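Local atomic coordinates of clavulanic acid biosynthesis oligopeptide binding protein 2 (Streptomyces clavuligerus, PDB entry 2WOL), a protein that serves the biosynthesis of the beta-lactamase inhibitor clavulanic acid and, as a solute-binding protein, probably binds oligopeptides. Residues S39-D44 with E274-Q279; V127-V132 with G153-D158; T349-P354 with G462-L467; Q360-Y365 with R516-A521; A428-L433 with L449-G454. All coordinates share one frame; numbering follows the deposited sequence. Where two conformers were deposited one is given.

Interaction 1 of 5, residues S39-D44 with E274-Q279; sequences SSADVD and EGRGLQ
Glu274 comes within touching distance of Ser39, Ser40 and Ala41, where the loop after strand 34-39 meets the loop after strand 271-272, two parallel neighbours in a mixed sheet. Its CB lies 3.3 Å from Ser39 OG; with CG anti to the backbone N (chi1 -169°) and the chain extended beyond it, the carboxylate arrives beside Ser40. Glu274 OE1 is gripped twice: Ser40 OG donates to its syn lone pair at 2.6 Å, while Ser40 N donates at 3.0 Å from above the carboxylate plane, 56° out of it. The other oxygen, OE2, passes Ala41 CB at 3.7 Å. Two residues on, Arg276, bent at chi3, has NH2 2.6 Å from Glu274 OE2 in a salt bridge. Ser40 OG sits over one face of that guanidinium. One carboxylate thus divides its oxygens between two donors of one serine and a cation, an arrangement likely to stabilise its ionised form and to restrict its rotation.

Interaction 2 of 5, residues V127-V132 with G153-D158; sequences VFAQDV and GPYRTD
Ala129 and Gly153 bring the two backbones to 4.6 Å between their CA atoms, Ala129 being the centre of an inverse gamma turn just beyond helix 117-127. Close approach is possible here because Gly153 has no side chain; its CA packs 4.0 Å from Phe128 CB, while the Phe128 ring leads off to an edge-to-face meeting with Tyr151. Ala129 CB rests obliquely against the Tyr155 ring, 3.8 Å from CD2, and is also close to Pro154 CD. From the other side of the ring plane, Val132 CG1 reaches Tyr155 CE2 at 4.0 Å, the two side chains crossing at a slant. Pro154 CG lies over the centre of one ring face, and the phenol hydroxyl is hydrogen-bonded to Asp200. At the exposed margin Asp131 and Arg156 meet tip to tip. Asp131 OD2 accepts from Arg156 NH2 at 2.7 Å, nearly along its C-O axis and close to the guanidinium plane, and more weakly from NE at 3.2 Å. The carboxylate and guanidinium planes are 28° apart, so the pair is near but not truly coplanar. A water joins Asp131 OD1 to Arg156 NE through two weak bonds. The whole is an inverse gamma turn after helix 117-127 packed on the loop that follows helix 140-144, closed at the surface by a salt bridge.

Interaction 3 of 5, residues T349-P354 with G462-L467; sequences TALFPP and GFLAPL
Pro353 and Phe463 meet tip to tip: Pro353 CD stands over the centre of the Phe463 ring, 3.6 Å from the centroid and 9° off the ring normal, which makes this a well-centred CH-pi contact. Phe463 reaches that place with CG anti to its backbone N (chi1 -175°), projecting from the helix toward the 349-354 loop. The same ring approaches the loop's backbone as well, for Leu351 O lies 3.2 Å from Phe463 CZ, at an oblique angle to the ring. Phe352 is turned differently. Its side chain crosses Phe463 at a slant, with CD2 of Phe352 3.9 Å from CD2 of Phe463. Leu464 is crossed at about a right angle by both Phe352 and Leu351. Its CD2 branch touches Phe352 CZ at 3.6 Å, and its CD1 branch touches Leu351 CD1 at 3.8 Å; the two methyls thus serve different neighbours. No hydrogen bond spans the two segments, and all five touching residues are buried. The N-H groups of Leu351 and Phe352 are both taken up by Glu514 OE2. Helix 460-468 is thereby packed against a loop that also packs on helix 503-520, Leu351 on Val517 and Phe352 on Trp510, with Leu304 of strand 303-309 touching both Leu351 and Phe463.

Interaction 4 of 5, residues Q360-Y365 with R516-A521; sequences QDLDLY and RVMEHA
The last turn of helix 503-520 is where Tyr365 meets Met518, as loop 360-365 packs against the helix's C-terminal end. Tyr365 OH donates to Met518 O at 2.7 Å; the C=O...O angle is 138°, with the donor tilted 20° from the carbonyl plane. That carbonyl oxygen lies near the plane of the tyrosine ring, at its edge, and also accepts weakly from Ala521 N. Beside the bond, Ala521 CB is 4.0 Å from Tyr365 CE1. Leu364 CB lies over the centre of one face of the Tyr365 ring. From Leu364 the CD1 branch carries on to the helix, 3.5 Å from Glu519 N and 3.7 Å from Met518 CB, while the aliphatic CG of Glu519 flanks it. Leu362 also meets Met518: its CD2 lies 3.8 Å from Met518 CG, and the two side chains run at a slant to each other. Met518 bends at chi2 and chi3; CB and CG meet the leucines, and CE lies 4.4 Å from Tyr365 CE1. Arg323 of helix 319-327 joins the same site directly, NE to Tyr365 OH and NH2 to Glu519 O. With Ala521 leaving the helix at positive phi (64°), the arrangement is a helix C-terminus whose last carbonyls are met by side-chain donors from the packed loop and from helix 319-327.

Interaction 5 of 5, residues A428-L433 with L449-G454; sequences ATYFSL and LVTDWG
Tyr430 of the short, weakly bonded helix reaches strand 449-453, its hydroxyl meeting Val450. This strand lies between 303-309 and 391-398 in the mixed sheet, and the helix packs at it. From CB, the first torsion sets CG anti to the backbone N (chi1 -169°), which sends the ring toward the strand. CD2 stands 3.6 Å above the plane of the Phe431 ring, offset toward the rim. One bond further, CE2 is 3.4 Å from Val450 O and 4.3 Å from Thr451 OG1, and both oxygens lie at the edge of the tyrosine ring near its plane. CZ follows at 3.5 Å from Val450 O. At the tip, OH donates to that same oxygen at 2.6 Å; the C=O...O angle is 149° and the donor lies in the carbonyl plane. Leu449 CD2 is a looser neighbour of the hydroxyl. Phe431, next in the chain, works alongside: its CE2 comes 3.5 Å from Thr451 OG1, which sits at the edge of the Phe431 ring near its plane. The ring also meets Trp480. The two rings therefore offer chiefly their edges to oxygen atoms of the strand. One short hydrogen bond, Tyr430 OH to Val450 O, is the polar link across the contact, and the polarised C-H groups of the ring edges probably add weak attraction toward Val450 O and Thr451 OG1 in a largely buried setting.

In the fold
Interactions 3, 4 and 5 form a set joined through 3, since 4 and 5 do not touch, whereas 1 and 2 stand apart from it and from each other. Interaction 3 touches interaction 4 through Thr349 OG1 and Leu362 O, 2.7 Å apart, and through Leu351 against Val517 of helix 503-520. It touches interaction 5 through Trp453, whose NE1 lies 2.8 Å from Phe463 O. Chemistry follows place: interaction 3, about 12 Å from the chain's centre, has no hydrogen bond across it and is mainly apolar, while 4 and 5 each add one tyrosine-to-carbonyl bond to buried packing. Interactions 1 and 2, only partly buried, each include a carboxylate pairing, 2 beside apolar packing.

Interaction 1 of 5, residues S39-D44 with E274-Q279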
# COMPACT_ATOMS: atom_id res chain seq x y z
N SER A 39 10.74 14.32 5.84
CA SER A 39 9.59 14.10 4.98
C SER A 39 9.21 15.43 4.35
O SER A 39 9.44 16.50 4.94
CB SER A 39 8.40 13.57 5.81
OG SER A 39 7.23 13.45 5.02
N SER A 40 8.65 15.37 3.14
CA SER A 40 8.15 16.57 2.48
C SER A 40 6.74 16.91 2.93
O SER A 40 6.26 18.01 2.68
CB SER A 40 8.20 16.40 0.95
OG SER A 40 7.14 15.59 0.47
N ALA A 41 6.09 15.96 3.60
CA ALA A 41 4.70 16.10 4.03
C ALA A 41 4.54 15.74 5.50
O ALA A 41 5.28 14.92 6.03
CB ALA A 41 3.80 15.24 3.17
N ASP A 42 3.57 16.37 6.15
CA ASP A 42 3.20 16.03 7.52
C ASP A 42 2.45 14.69 7.51
O ASP A 42 1.93 14.26 6.47
CB ASP A 42 2.30 17.13 8.09
CG ASP A 42 2.32 17.20 9.62
OD1 ASP A 42 2.87 16.30 10.28
OD2 ASP A 42 1.76 18.18 10.16
N VAL A 43 2.41 14.03 8.66
CA VAL A 43 1.55 12.87 8.83
C VAL A 43 0.10 13.26 8.54
O VAL A 43 -0.30 14.40 8.77
CB VAL A 43 1.66 12.27 10.26
CG1 VAL A 43 3.09 11.85 10.56
CG2 VAL A 43 1.16 13.26 11.33
N ASP A 44 -0.68 12.31 8.03
CA ASP A 44 -2.12 12.55 7.87
C ASP A 44 -2.84 12.49 9.22
O ASP A 44 -3.80 13.22 9.45
CB ASP A 44 -2.75 11.62 6.82
CG ASP A 44 -2.49 10.13 7.08
OD1 ASP A 44 -1.62 9.79 7.91
OD2 ASP A 44 -3.16 9.31 6.42
N GLU A 274 9.39 9.59 4.43
CA GLU A 274 8.26 9.60 3.51
C GLU A 274 8.46 8.57 2.40
O GLU A 274 7.51 7.90 1.97
CB GLU A 274 8.07 11.00 2.92
CG GLU A 274 6.77 11.16 2.17
CD GLU A 274 6.68 12.48 1.45
OE1 GLU A 274 7.72 13.15 1.27
OE2 GLU A 274 5.55 12.83 1.05
N GLY A 275 9.70 8.45 1.94
CA GLY A 275 10.11 7.36 1.07
C GLY A 275 9.59 7.37 -0.35
O GLY A 275 9.44 6.31 -0.96
N ARG A 276 9.32 8.55 -0.89
CA ARG A 276 8.87 8.65 -2.29
C ARG A 276 10.03 8.50 -3.28
O ARG A 276 9.83 8.59 -4.49
CB ARG A 276 8.13 9.96 -2.55
CG ARG A 276 6.77 10.11 -1.89
CD ARG A 276 6.04 11.25 -2.58
NE ARG A 276 5.33 12.13 -1.66
CZ ARG A 276 5.20 13.45 -1.84
NH1 ARG A 276 5.76 14.05 -2.89
NH2 ARG A 276 4.53 14.17 -0.95
N GLY A 277 11.23 8.28 -2.76
CA GLY A 277 12.41 8.09 -3.58
C GLY A 277 13.11 9.39 -3.91
O GLY A 277 12.62 10.47 -3.59
N LEU A 278 14.28 9.27 -4.54
CA LEU A 278 14.98 10.44 -5.06
C LEU A 278 14.21 11.03 -6.24
O LEU A 278 13.67 10.30 -7.07
CB LEU A 278 16.40 10.06 -5.51
CG LEU A 278 17.37 9.55 -4.44
CD1 LEU A 278 18.68 9.10 -5.09
CD2 LEU A 278 17.65 10.60 -3.38
N GLN A 279 14.16 12.36 -6.28
CA GLN A 279 13.56 13.08 -7.40
C GLN A 279 14.55 13.14 -8.55
O GLN A 279 15.70 12.71 -8.41
CB GLN A 279 13.15 14.49 -6.96
CG GLN A 279 12.14 14.51 -5.83
CD GLN A 279 10.78 13.97 -6.23
OE1 GLN A 279 10.26 14.28 -7.30
NE2 GLN A 279 10.19 13.16 -5.36

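Interaction 2 of 5, residues V127-V132 with G153-D158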
# COMPACT_ATOMS: atom_id res chain seq x y z
N VAL A 127 -12.98 1.66 14.50
CA VAL A 127 -13.03 1.73 13.04
C VAL A 127 -14.46 1.95 12.53
O VAL A 127 -14.67 2.61 11.51
CB VAL A 127 -12.40 0.46 12.41
CG1 VAL A 127 -12.56 0.45 10.88
CG2 VAL A 127 -10.92 0.35 12.79
N PHE A 128 -15.44 1.41 13.26
CA PHE A 128 -16.85 1.53 12.88
C PHE A 128 -17.40 2.95 13.03
O PHE A 128 -18.41 3.28 12.41
CB PHE A 128 -17.70 0.57 13.71
CG PHE A 128 -17.60 -0.86 13.28
CD1 PHE A 128 -16.45 -1.60 13.54
CD2 PHE A 128 -18.66 -1.49 12.62
CE1 PHE A 128 -16.35 -2.92 13.15
CE2 PHE A 128 -18.57 -2.82 12.23
CZ PHE A 128 -17.42 -3.54 12.49
N ALA A 129 -16.74 3.78 13.84
CA ALA A 129 -17.19 5.15 14.06
C ALA A 129 -16.63 6.08 12.97
O ALA A 129 -15.83 6.97 13.25
CB ALA A 129 -16.78 5.63 15.45
N GLN A 130 -17.08 5.86 11.74
CA GLN A 130 -16.57 6.61 10.59
C GLN A 130 -16.99 8.08 10.58
O GLN A 130 -16.39 8.90 9.87
CB GLN A 130 -16.95 5.91 9.27
CG GLN A 130 -16.11 4.67 8.99
CD GLN A 130 -14.64 5.01 8.78
OE1 GLN A 130 -14.29 5.74 7.85
NE2 GLN A 130 -13.79 4.48 9.64
N ASP A 131 -18.00 8.42 11.38
CA ASP A 131 -18.41 9.81 11.58
C ASP A 131 -17.43 10.60 12.46
O ASP A 131 -17.37 11.83 12.37
CB ASP A 131 -19.83 9.87 12.16
CG ASP A 131 -19.98 9.09 13.47
OD1 ASP A 131 -19.28 8.08 13.66
OD2 ASP A 131 -20.82 9.48 14.30
N VAL A 132 -16.68 9.90 13.30
CA VAL A 132 -15.75 10.54 14.23
C VAL A 132 -14.28 10.31 13.85
O VAL A 132 -13.45 11.21 14.00
CB VAL A 132 -16.02 10.08 15.69
CG1 VAL A 132 -15.01 10.68 16.67
CG2 VAL A 132 -17.43 10.47 16.12
N GLY A 153 -20.58 1.80 16.32
CA GLY A 153 -19.33 2.28 16.90
C GLY A 153 -19.43 2.46 18.41
O GLY A 153 -20.53 2.50 18.97
N PRO A 154 -18.27 2.59 19.08
CA PRO A 154 -18.19 2.54 20.54
C PRO A 154 -18.61 3.83 21.26
O PRO A 154 -18.64 3.84 22.50
CB PRO A 154 -16.71 2.27 20.79
CG PRO A 154 -16.03 2.95 19.66
CD PRO A 154 -16.93 2.79 18.47
N TYR A 155 -18.91 4.88 20.51
CA TYR A 155 -19.36 6.15 21.11
C TYR A 155 -20.88 6.23 21.16
O TYR A 155 -21.44 6.92 22.01
CB TYR A 155 -18.77 7.34 20.35
CG TYR A 155 -17.27 7.22 20.13
CD1 TYR A 155 -16.41 7.02 21.20
CD2 TYR A 155 -16.73 7.30 18.85
CE1 TYR A 155 -15.04 6.89 21.01
CE2 TYR A 155 -15.36 7.18 18.64
CZ TYR A 155 -14.52 6.97 19.73
OH TYR A 155 -13.17 6.86 19.52
N ARG A 156 -21.54 5.51 20.25
CA ARG A 156 -22.99 5.52 20.14
C ARG A 156 -23.67 4.39 20.92
O ARG A 156 -24.87 4.44 21.18
CB ARG A 156 -23.41 5.48 18.67
CG ARG A 156 -22.99 6.72 17.91
CD ARG A 156 -23.57 6.75 16.51
NE ARG A 156 -23.15 7.95 15.78
CZ ARG A 156 -23.78 9.12 15.85
NH1 ARG A 156 -24.86 9.27 16.61
NH2 ARG A 156 -23.32 10.16 15.16
N THR A 157 -22.89 3.38 21.29
CA THR A 157 -23.35 2.32 22.19
C THR A 157 -22.17 1.78 22.99
O THR A 157 -21.03 1.76 22.51
CB THR A 157 -24.07 1.17 21.44
OG1 THR A 157 -24.63 0.26 22.40
CG2 THR A 157 -23.11 0.40 20.53
N ASP A 158 -22.44 1.36 24.23
CA ASP A 158 -21.41 0.73 25.05
C ASP A 158 -21.49 -0.79 25.01
O ASP A 158 -20.69 -1.48 25.66
CB ASP A 158 -21.40 1.29 26.49
CG ASP A 158 -22.73 1.14 27.19
OD1 ASP A 158 -23.51 0.22 26.85
OD2 ASP A 158 -23.00 1.95 28.11
O HOH W 1 -21.16 5.97 13.83

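Interaction 3 of 5, residues T349-P354 with G462-L467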
# COMPACT_ATOMS: atom_id res chain seq x y z
N THR A 349 3.06 -7.22 -18.37
CA THR A 349 1.88 -7.52 -19.18
C THR A 349 0.76 -8.13 -18.34
O THR A 349 -0.29 -8.50 -18.87
CB THR A 349 2.22 -8.48 -20.34
OG1 THR A 349 2.64 -9.73 -19.80
CG2 THR A 349 3.33 -7.90 -21.21
N ALA A 350 0.99 -8.25 -17.04
CA ALA A 350 -0.04 -8.72 -16.11
C ALA A 350 -0.08 -7.85 -14.85
O ALA A 350 0.61 -6.83 -14.76
CB ALA A 350 0.19 -10.19 -15.77
N LEU A 351 -0.90 -8.25 -13.88
CA LEU A 351 -1.25 -7.39 -12.76
C LEU A 351 -0.45 -7.63 -11.48
O LEU A 351 0.11 -6.69 -10.91
CB LEU A 351 -2.76 -7.47 -12.47
CG LEU A 351 -3.69 -7.25 -13.68
CD1 LEU A 351 -5.12 -7.64 -13.34
CD2 LEU A 351 -3.64 -5.81 -14.18
N PHE A 352 -0.38 -8.88 -11.03
CA PHE A 352 0.30 -9.22 -9.77
C PHE A 352 1.77 -8.83 -9.77
O PHE A 352 2.49 -9.11 -10.73
CB PHE A 352 0.22 -10.72 -9.48
CG PHE A 352 -1.15 -11.22 -9.11
CD1 PHE A 352 -1.66 -12.36 -9.73
CD2 PHE A 352 -1.92 -10.59 -8.13
CE1 PHE A 352 -2.92 -12.85 -9.39
CE2 PHE A 352 -3.18 -11.07 -7.79
CZ PHE A 352 -3.68 -12.21 -8.42
N PRO A 353 2.24 -8.18 -8.68
CA PRO A 353 3.68 -8.03 -8.47
C PRO A 353 4.33 -9.39 -8.21
O PRO A 353 3.66 -10.30 -7.72
CB PRO A 353 3.76 -7.16 -7.20
CG PRO A 353 2.41 -6.55 -7.05
CD PRO A 353 1.45 -7.54 -7.62
N PRO A 354 5.63 -9.53 -8.55
CA PRO A 354 6.34 -10.80 -8.33
C PRO A 354 6.51 -11.23 -6.86
O PRO A 354 6.99 -12.34 -6.60
CB PRO A 354 7.71 -10.56 -8.98
CG PRO A 354 7.86 -9.09 -9.01
CD PRO A 354 6.49 -8.53 -9.20
N GLY A 462 -5.58 -8.54 -1.15
CA GLY A 462 -5.27 -7.13 -0.92
C GLY A 462 -4.95 -6.40 -2.21
O GLY A 462 -5.36 -5.26 -2.41
N PHE A 463 -4.21 -7.06 -3.10
CA PHE A 463 -3.81 -6.43 -4.35
C PHE A 463 -4.93 -6.34 -5.38
O PHE A 463 -5.16 -5.28 -5.98
CB PHE A 463 -2.58 -7.11 -4.96
CG PHE A 463 -2.07 -6.41 -6.18
CD1 PHE A 463 -1.19 -5.34 -6.05
CD2 PHE A 463 -2.51 -6.78 -7.44
CE1 PHE A 463 -0.74 -4.65 -7.17
CE2 PHE A 463 -2.06 -6.10 -8.57
CZ PHE A 463 -1.17 -5.04 -8.44
N LEU A 464 -5.61 -7.46 -5.62
CA LEU A 464 -6.50 -7.56 -6.77
C LEU A 464 -7.98 -7.31 -6.49
O LEU A 464 -8.67 -6.73 -7.33
CB LEU A 464 -6.30 -8.90 -7.50
CG LEU A 464 -6.88 -9.02 -8.92
CD1 LEU A 464 -6.45 -7.85 -9.81
CD2 LEU A 464 -6.51 -10.35 -9.56
N ALA A 465 -8.47 -7.72 -5.33
CA ALA A 465 -9.91 -7.57 -5.05
C ALA A 465 -10.43 -6.13 -5.15
O ALA A 465 -11.48 -5.90 -5.74
CB ALA A 465 -10.28 -8.20 -3.72
N PRO A 466 -9.71 -5.14 -4.57
CA PRO A 466 -10.20 -3.76 -4.71
C PRO A 466 -10.28 -3.28 -6.16
O PRO A 466 -11.05 -2.37 -6.47
CB PRO A 466 -9.18 -2.94 -3.92
CG PRO A 466 -8.60 -3.92 -2.94
CD PRO A 466 -8.49 -5.18 -3.74
N LEU A 467 -9.49 -3.90 -7.04
CA LEU A 467 -9.44 -3.52 -8.44
C LEU A 467 -10.52 -4.15 -9.31
O LEU A 467 -10.90 -3.56 -10.33
CB LEU A 467 -8.07 -3.86 -9.04
CG LEU A 467 -6.82 -3.19 -8.47
CD1 LEU A 467 -5.60 -3.64 -9.28
CD2 LEU A 467 -6.93 -1.66 -8.47

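Interaction 4 of 5, residues Q360-Y365 with R516-A521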
# COMPACT_ATOMS: atom_id res chain seq x y z
N GLN A 360 2.42 -14.84 -12.38
CA GLN A 360 2.48 -15.78 -13.50
C GLN A 360 2.82 -15.09 -14.81
O GLN A 360 2.66 -13.87 -14.94
CB GLN A 360 1.13 -16.49 -13.66
CG GLN A 360 -0.01 -15.54 -14.05
CD GLN A 360 -1.35 -16.23 -14.22
OE1 GLN A 360 -1.43 -17.39 -14.63
NE2 GLN A 360 -2.42 -15.50 -13.91
N ASP A 361 3.27 -15.88 -15.78
CA ASP A 361 3.40 -15.43 -17.16
C ASP A 361 2.02 -15.31 -17.77
O ASP A 361 1.30 -16.31 -17.88
CB ASP A 361 4.22 -16.42 -17.99
CG ASP A 361 5.67 -16.45 -17.60
OD1 ASP A 361 6.12 -15.59 -16.80
OD2 ASP A 361 6.38 -17.35 -18.11
N LEU A 362 1.65 -14.10 -18.16
CA LEU A 362 0.34 -13.86 -18.74
C LEU A 362 0.45 -12.65 -19.66
O LEU A 362 0.71 -11.54 -19.20
CB LEU A 362 -0.71 -13.63 -17.64
CG LEU A 362 -2.16 -13.37 -18.05
CD1 LEU A 362 -2.79 -14.57 -18.76
CD2 LEU A 362 -2.97 -12.98 -16.83
N ASP A 363 0.27 -12.88 -20.96
CA ASP A 363 0.35 -11.82 -21.95
C ASP A 363 -0.66 -12.10 -23.06
O ASP A 363 -0.31 -12.61 -24.12
CB ASP A 363 1.78 -11.70 -22.51
CG ASP A 363 1.97 -10.51 -23.43
OD1 ASP A 363 1.13 -9.58 -23.42
OD2 ASP A 363 2.98 -10.49 -24.16
N LEU A 364 -1.92 -11.77 -22.79
CA LEU A 364 -3.00 -12.07 -23.72
C LEU A 364 -2.97 -11.20 -24.97
O LEU A 364 -3.44 -11.63 -26.02
CB LEU A 364 -4.37 -11.97 -23.03
CG LEU A 364 -4.64 -12.95 -21.88
CD1 LEU A 364 -6.10 -12.85 -21.44
CD2 LEU A 364 -4.31 -14.40 -22.26
N TYR A 365 -2.42 -9.99 -24.85
CA TYR A 365 -2.39 -9.04 -25.95
C TYR A 365 -0.97 -8.54 -26.25
O TYR A 365 -0.64 -7.39 -25.96
CB TYR A 365 -3.35 -7.87 -25.66
CG TYR A 365 -4.66 -8.35 -25.08
CD1 TYR A 365 -4.99 -8.08 -23.75
CD2 TYR A 365 -5.54 -9.11 -25.84
CE1 TYR A 365 -6.19 -8.54 -23.20
CE2 TYR A 365 -6.72 -9.58 -25.30
CZ TYR A 365 -7.05 -9.29 -23.99
OH TYR A 365 -8.24 -9.77 -23.48
N ARG A 516 -8.92 -14.29 -16.08
CA ARG A 516 -10.26 -13.85 -16.47
C ARG A 516 -10.34 -12.33 -16.56
O ARG A 516 -10.96 -11.80 -17.47
CB ARG A 516 -11.31 -14.37 -15.49
CG ARG A 516 -11.63 -15.84 -15.66
CD ARG A 516 -12.54 -16.33 -14.55
NE ARG A 516 -12.95 -17.72 -14.75
CZ ARG A 516 -14.05 -18.10 -15.38
NH1 ARG A 516 -14.88 -17.19 -15.88
NH2 ARG A 516 -14.33 -19.39 -15.51
N VAL A 517 -9.70 -11.64 -15.61
CA VAL A 517 -9.65 -10.18 -15.64
C VAL A 517 -8.99 -9.67 -16.92
O VAL A 517 -9.50 -8.75 -17.56
CB VAL A 517 -8.94 -9.59 -14.40
CG1 VAL A 517 -8.74 -8.08 -14.54
CG2 VAL A 517 -9.75 -9.89 -13.14
N MET A 518 -7.88 -10.30 -17.32
CA MET A 518 -7.21 -9.91 -18.55
C MET A 518 -8.03 -10.25 -19.79
O MET A 518 -8.00 -9.52 -20.77
CB MET A 518 -5.79 -10.47 -18.61
CG MET A 518 -4.82 -9.78 -17.62
SD MET A 518 -4.84 -7.97 -17.64
CE MET A 518 -4.28 -7.62 -19.31
N GLU A 519 -8.79 -11.35 -19.73
CA GLU A 519 -9.74 -11.68 -20.81
C GLU A 519 -10.76 -10.55 -21.01
O GLU A 519 -11.12 -10.22 -22.15
CB GLU A 519 -10.44 -13.01 -20.55
CG GLU A 519 -9.55 -14.23 -20.72
CD GLU A 519 -10.17 -15.52 -20.20
OE1 GLU A 519 -11.32 -15.48 -19.70
OE2 GLU A 519 -9.50 -16.57 -20.29
N HIS A 520 -11.23 -9.96 -19.91
CA HIS A 520 -12.14 -8.81 -19.97
C HIS A 520 -11.49 -7.58 -20.60
O HIS A 520 -12.19 -6.72 -21.14
CB HIS A 520 -12.64 -8.44 -18.57
CG HIS A 520 -13.75 -9.33 -18.07
ND1 HIS A 520 -15.03 -9.26 -18.57
CD2 HIS A 520 -13.76 -10.28 -17.11
CE1 HIS A 520 -15.79 -10.15 -17.93
NE2 HIS A 520 -15.04 -10.78 -17.05
N ALA A 521 -10.16 -7.49 -20.50
CA ALA A 521 -9.37 -6.40 -21.10
C ALA A 521 -9.68 -5.00 -20.53
O ALA A 521 -9.37 -3.98 -21.15
CB ALA A 521 -9.48 -6.42 -22.64

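Interaction 5 of 5, residues A428-L433 with L449-G454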
# COMPACT_ATOMS: atom_id res chain seq x y z
N ALA A 428 -5.35 16.42 -5.60
CA ALA A 428 -5.62 16.13 -4.19
C ALA A 428 -6.82 15.21 -3.97
O ALA A 428 -6.83 14.41 -3.03
CB ALA A 428 -5.79 17.43 -3.40
N THR A 429 -7.83 15.33 -4.83
CA THR A 429 -9.06 14.56 -4.70
C THR A 429 -9.24 13.52 -5.81
O THR A 429 -10.34 13.03 -6.03
CB THR A 429 -10.30 15.47 -4.70
OG1 THR A 429 -10.35 16.21 -5.92
CG2 THR A 429 -10.27 16.44 -3.51
N TYR A 430 -8.15 13.18 -6.50
CA TYR A 430 -8.20 12.28 -7.65
C TYR A 430 -8.82 10.92 -7.33
O TYR A 430 -9.55 10.35 -8.14
CB TYR A 430 -6.81 12.10 -8.25
CG TYR A 430 -6.79 11.41 -9.60
CD1 TYR A 430 -7.29 12.05 -10.74
CD2 TYR A 430 -6.25 10.13 -9.75
CE1 TYR A 430 -7.26 11.43 -11.98
CE2 TYR A 430 -6.22 9.50 -10.99
CZ TYR A 430 -6.73 10.15 -12.10
OH TYR A 430 -6.70 9.54 -13.33
N PHE A 431 -8.53 10.41 -6.14
CA PHE A 431 -9.00 9.09 -5.73
C PHE A 431 -10.33 9.14 -4.96
O PHE A 431 -11.09 8.17 -4.96
CB PHE A 431 -7.90 8.36 -4.93
CG PHE A 431 -6.54 8.44 -5.57
CD1 PHE A 431 -5.57 9.32 -5.08
CD2 PHE A 431 -6.23 7.66 -6.68
CE1 PHE A 431 -4.31 9.41 -5.68
CE2 PHE A 431 -4.97 7.74 -7.29
CZ PHE A 431 -4.01 8.61 -6.79
N SER A 432 -10.61 10.28 -4.34
CA SER A 432 -11.84 10.46 -3.57
C SER A 432 -13.01 11.00 -4.40
O SER A 432 -14.16 10.57 -4.24
CB SER A 432 -11.59 11.39 -2.38
OG SER A 432 -10.99 12.61 -2.80
N LEU A 433 -12.73 11.96 -5.29
CA LEU A 433 -13.78 12.62 -6.05
C LEU A 433 -13.52 12.63 -7.56
O LEU A 433 -14.38 13.05 -8.33
CB LEU A 433 -13.99 14.06 -5.55
CG LEU A 433 -14.49 14.27 -4.11
CD1 LEU A 433 -14.27 15.71 -3.68
CD2 LEU A 433 -15.96 13.88 -3.96
N LEU A 449 -8.77 5.72 -17.89
CA LEU A 449 -8.28 6.40 -16.69
C LEU A 449 -6.86 5.95 -16.39
O LEU A 449 -6.57 4.74 -16.41
CB LEU A 449 -9.16 6.08 -15.48
CG LEU A 449 -10.58 6.65 -15.48
CD1 LEU A 449 -11.44 5.96 -14.43
CD2 LEU A 449 -10.53 8.17 -15.24
N VAL A 450 -5.98 6.91 -16.12
CA VAL A 450 -4.60 6.60 -15.71
C VAL A 450 -4.53 6.60 -14.20
O VAL A 450 -4.98 7.54 -13.54
CB VAL A 450 -3.59 7.65 -16.25
CG1 VAL A 450 -2.17 7.33 -15.77
CG2 VAL A 450 -3.64 7.72 -17.76
N THR A 451 -3.97 5.54 -13.63
CA THR A 451 -3.77 5.51 -12.19
C THR A 451 -2.62 4.61 -11.76
O THR A 451 -2.00 3.94 -12.59
CB THR A 451 -5.08 5.15 -11.43
OG1 THR A 451 -4.96 5.54 -10.06
CG2 THR A 451 -5.41 3.67 -11.53
N ASP A 452 -2.30 4.65 -10.47
CA ASP A 452 -1.39 3.68 -9.88
C ASP A 452 -2.03 3.13 -8.61
O ASP A 452 -2.93 3.76 -8.05
CB ASP A 452 0.00 4.28 -9.63
CG ASP A 452 0.03 5.31 -8.51
OD1 ASP A 452 -0.99 5.97 -8.24
OD2 ASP A 452 1.11 5.47 -7.91
N TRP A 453 -1.59 1.95 -8.19
CA TRP A 453 -2.23 1.23 -7.10
C TRP A 453 -1.20 0.39 -6.36
O TRP A 453 -0.35 -0.25 -6.97
CB TRP A 453 -3.33 0.31 -7.66
CG TRP A 453 -3.77 -0.77 -6.71
CD1 TRP A 453 -3.46 -2.10 -6.79
CD2 TRP A 453 -4.58 -0.61 -5.54
NE1 TRP A 453 -4.04 -2.78 -5.75
CE2 TRP A 453 -4.73 -1.89 -4.97
CE3 TRP A 453 -5.20 0.48 -4.93
CZ2 TRP A 453 -5.48 -2.11 -3.81
CZ3 TRP A 453 -5.95 0.26 -3.78
CH2 TRP A 453 -6.08 -1.02 -3.23
N GLY A 454 -1.30 0.42 -5.03
CA GLY A 454 -0.56 -0.50 -4.17
C GLY A 454 -1.52 -1.13 -3.18
O GLY A 454 -2.41 -0.47 -2.65